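Local coordinates for putative iron-regulated protein A (Parabacteroides distasonis ATCC 8503, PDB 4ECG) that is an imelysin-like member of the M75 peptidase family that binds calcium ions, with a putative, unproven role as a metalloendopeptidase, at residues A249-P254 and D286-N291. Sequence-based numbering, arbitrary orientation.
With CA (calcium ion), chain H.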
loop_
_atom_site.group_PDB
_atom_site.type_symbol
_atom_site.label_atom_id
_atom_site.label_comp_id
_atom_site.label_asym_id
_atom_site.label_seq_id
_atom_site.Cartn_x
_atom_site.Cartn_y
_atom_site.Cartn_z
ATOM N N ALA A 249 9.313 7.076 -6.333
ATOM C CA ALA A 249 8.137 7.953 -6.413
ATOM C C ALA A 249 7.780 8.599 -5.088
ATOM O O ALA A 249 7.724 9.812 -5.013
ATOM C CB ALA A 249 6.917 7.194 -6.955
ATOM N N LYS A 250 7.477 7.806 -4.059
ATOM C CA LYS A 250 6.833 8.366 -2.872
ATOM C C LYS A 250 7.809 9.266 -2.084
ATOM O O LYS A 250 7.392 10.298 -1.530
ATOM C CB LYS A 250 6.288 7.270 -1.952
ATOM C CG LYS A 250 5.325 6.287 -2.578
ATOM C CD LYS A 250 4.655 5.414 -1.530
ATOM C CE LYS A 250 3.587 4.499 -2.149
ATOM N NZ LYS A 250 2.846 3.817 -1.028
ATOM N N ILE A 251 9.082 8.862 -2.034
ATOM C CA ILE A 251 10.097 9.609 -1.333
ATOM C C ILE A 251 10.755 10.611 -2.297
ATOM O O ILE A 251 10.811 11.818 -1.997
ATOM C CB ILE A 251 11.145 8.704 -0.630
ATOM C CG1 ILE A 251 10.524 7.966 0.569
ATOM C CG2 ILE A 251 12.302 9.550 -0.095
ATOM C CD1 ILE A 251 11.310 6.761 1.085
ATOM N N THR A 252 11.172 10.148 -3.473
ATOM C CA THR A 252 12.020 10.971 -4.372
ATOM C C THR A 252 11.243 12.145 -4.928
ATOM O O THR A 252 11.755 13.261 -4.918
ATOM C CB THR A 252 12.760 10.132 -5.459
ATOM O OG1 THR A 252 13.653 9.218 -4.799
ATOM C CG2 THR A 252 13.599 10.996 -6.419
ATOM N N ASP A 253 9.990 11.930 -5.313
ATOM C CA ASP A 253 9.271 12.935 -6.118
ATOM C C ASP A 253 8.927 14.210 -5.324
ATOM O O ASP A 253 9.039 15.326 -5.876
ATOM C CB ASP A 253 8.003 12.369 -6.851
ATOM C CG ASP A 253 8.330 11.422 -8.072
ATOM O OD1 ASP A 253 9.528 11.323 -8.503
ATOM O OD2 ASP A 253 7.351 10.779 -8.605
ATOM N N PRO A 254 8.474 14.065 -4.067
ATOM C CA PRO A 254 8.285 15.261 -3.213
ATOM C C PRO A 254 9.607 16.008 -2.880
ATOM O O PRO A 254 9.638 17.238 -2.803
ATOM C CB PRO A 254 7.619 14.679 -1.947
ATOM C CG PRO A 254 6.916 13.442 -2.412
ATOM C CD PRO A 254 7.829 12.875 -3.475
ATOM N N ASP A 286 4.911 6.189 8.284
ATOM C CA ASP A 286 4.276 4.890 8.639
ATOM C C ASP A 286 3.843 4.152 7.349
ATOM O O ASP A 286 4.063 2.938 7.201
ATOM C CB ASP A 286 3.028 5.050 9.554
ATOM C CG ASP A 286 3.371 5.323 11.004
ATOM O OD1 ASP A 286 4.262 4.655 11.559
ATOM O OD2 ASP A 286 2.702 6.200 11.594
ATOM N N ASP A 287 3.260 4.880 6.398
ATOM C CA ASP A 287 2.874 4.256 5.124
ATOM C C ASP A 287 4.081 3.609 4.469
ATOM O O ASP A 287 4.048 2.430 4.120
ATOM C CB ASP A 287 2.274 5.258 4.157
ATOM C CG ASP A 287 0.885 5.818 4.604
ATOM O OD1 ASP A 287 0.269 5.312 5.576
ATOM O OD2 ASP A 287 0.433 6.780 3.947
ATOM N N TYR A 288 5.169 4.366 4.335
ATOM C CA TYR A 288 6.294 3.862 3.562
ATOM C C TYR A 288 6.929 2.641 4.212
ATOM O O TYR A 288 7.229 1.663 3.531
ATOM C CB TYR A 288 7.349 4.920 3.287
ATOM C CG TYR A 288 6.873 6.283 2.774
ATOM C CD1 TYR A 288 5.755 6.423 1.990
ATOM C CD2 TYR A 288 7.590 7.415 3.074
ATOM C CE1 TYR A 288 5.338 7.669 1.526
ATOM C CE2 TYR A 288 7.195 8.661 2.607
ATOM C CZ TYR A 288 6.049 8.781 1.859
ATOM O OH TYR A 288 5.650 10.031 1.480
ATOM N N LYS A 289 7.136 2.706 5.525
ATOM C CA LYS A 289 7.544 1.567 6.317
ATOM C C LYS A 289 6.589 0.398 6.111
ATOM O O LYS A 289 7.040 -0.760 5.952
ATOM C CB LYS A 289 7.624 1.933 7.837
ATOM C CG LYS A 289 7.893 0.767 8.782
ATOM C CD LYS A 289 7.291 0.981 10.172
ATOM C CE LYS A 289 5.836 0.549 10.225
ATOM N NZ LYS A 289 5.195 0.944 11.497
ATOM N N ASN A 290 5.276 0.670 6.138
ATOM C CA ASN A 290 4.336 -0.459 6.015
ATOM C C ASN A 290 4.407 -1.102 4.616
ATOM O O ASN A 290 4.319 -2.325 4.503
ATOM C CB ASN A 290 2.921 -0.073 6.416
ATOM C CG ASN A 290 2.738 -0.039 7.932
ATOM O OD1 ASN A 290 3.191 -0.959 8.649
ATOM N ND2 ASN A 290 1.996 0.975 8.422
ATOM N N ASN A 291 4.593 -0.287 3.580
ATOM C CA ASN A 291 4.858 -0.818 2.262
ATOM C C ASN A 291 6.070 -1.783 2.189
ATOM O O ASN A 291 6.073 -2.756 1.422
ATOM C CB ASN A 291 5.157 0.302 1.296
ATOM C CG ASN A 291 3.994 1.238 1.045
ATOM O OD1 ASN A 291 4.221 2.406 0.702
ATOM N ND2 ASN A 291 2.755 0.745 1.192
HETATM CA CA CA H . 10.610 9.373 -9.796
HETATM O O HOH W 1 4.512 10.577 -0.942
HETATM O O HOH W 2 11.858 7.736 -11.130
HETATM O O HOH W 3 8.572 7.691 -10.567
HETATM O O HOH W 4 9.338 10.457 -11.635
#
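In the helical imelysin fold, Lys-250 and Ile-251 of helix 239-259 meet Tyr-288 and Asn-291 of helix 284-300, whose segments run roughly antiparallel at 141° with axes 11.4 Å apart. So wide a spacing suits long side chains. With CG anti to its carbonyl carbon and the chain extended beyond, Lys-250 passes the Tyr-288 ring and brings its NZ to OD1 of Asn-291 at 2.6 Å. The ammonium sits 30° off the carbonyl plane, with a C=O...N angle of 126°. Asn-291 suits this spot because its amide faces two ways: ND2 donates to the backbone O of Glu-89. Tyr-288 fills the gap between the helices. Its ring lies obliquely against Lys-250, CE1 being 3.6 Å from CB, while CD2 is 3.9 Å from CG1 of Ile-251, a branched apolar residue that also packs on helix 355-377. The phenol OH reaches a water at 2.7 Å, which donates to the backbone O of Lys-250. Replacing Tyr-288 by alanine is likely to open a gap between the helices and leave this water without its phenol partner. On the same helix as Lys-250, Asp-253 OD1 binds a calcium ion together with the backbone O of Ser-248. Around the ammonium end of Lys-250, Glu-89 and Glu-92 form long, weak ion pairs with NZ. This is a buried helix-helix contact of the helical imelysin fold, its lysine lying near calcium-binding carboxylates.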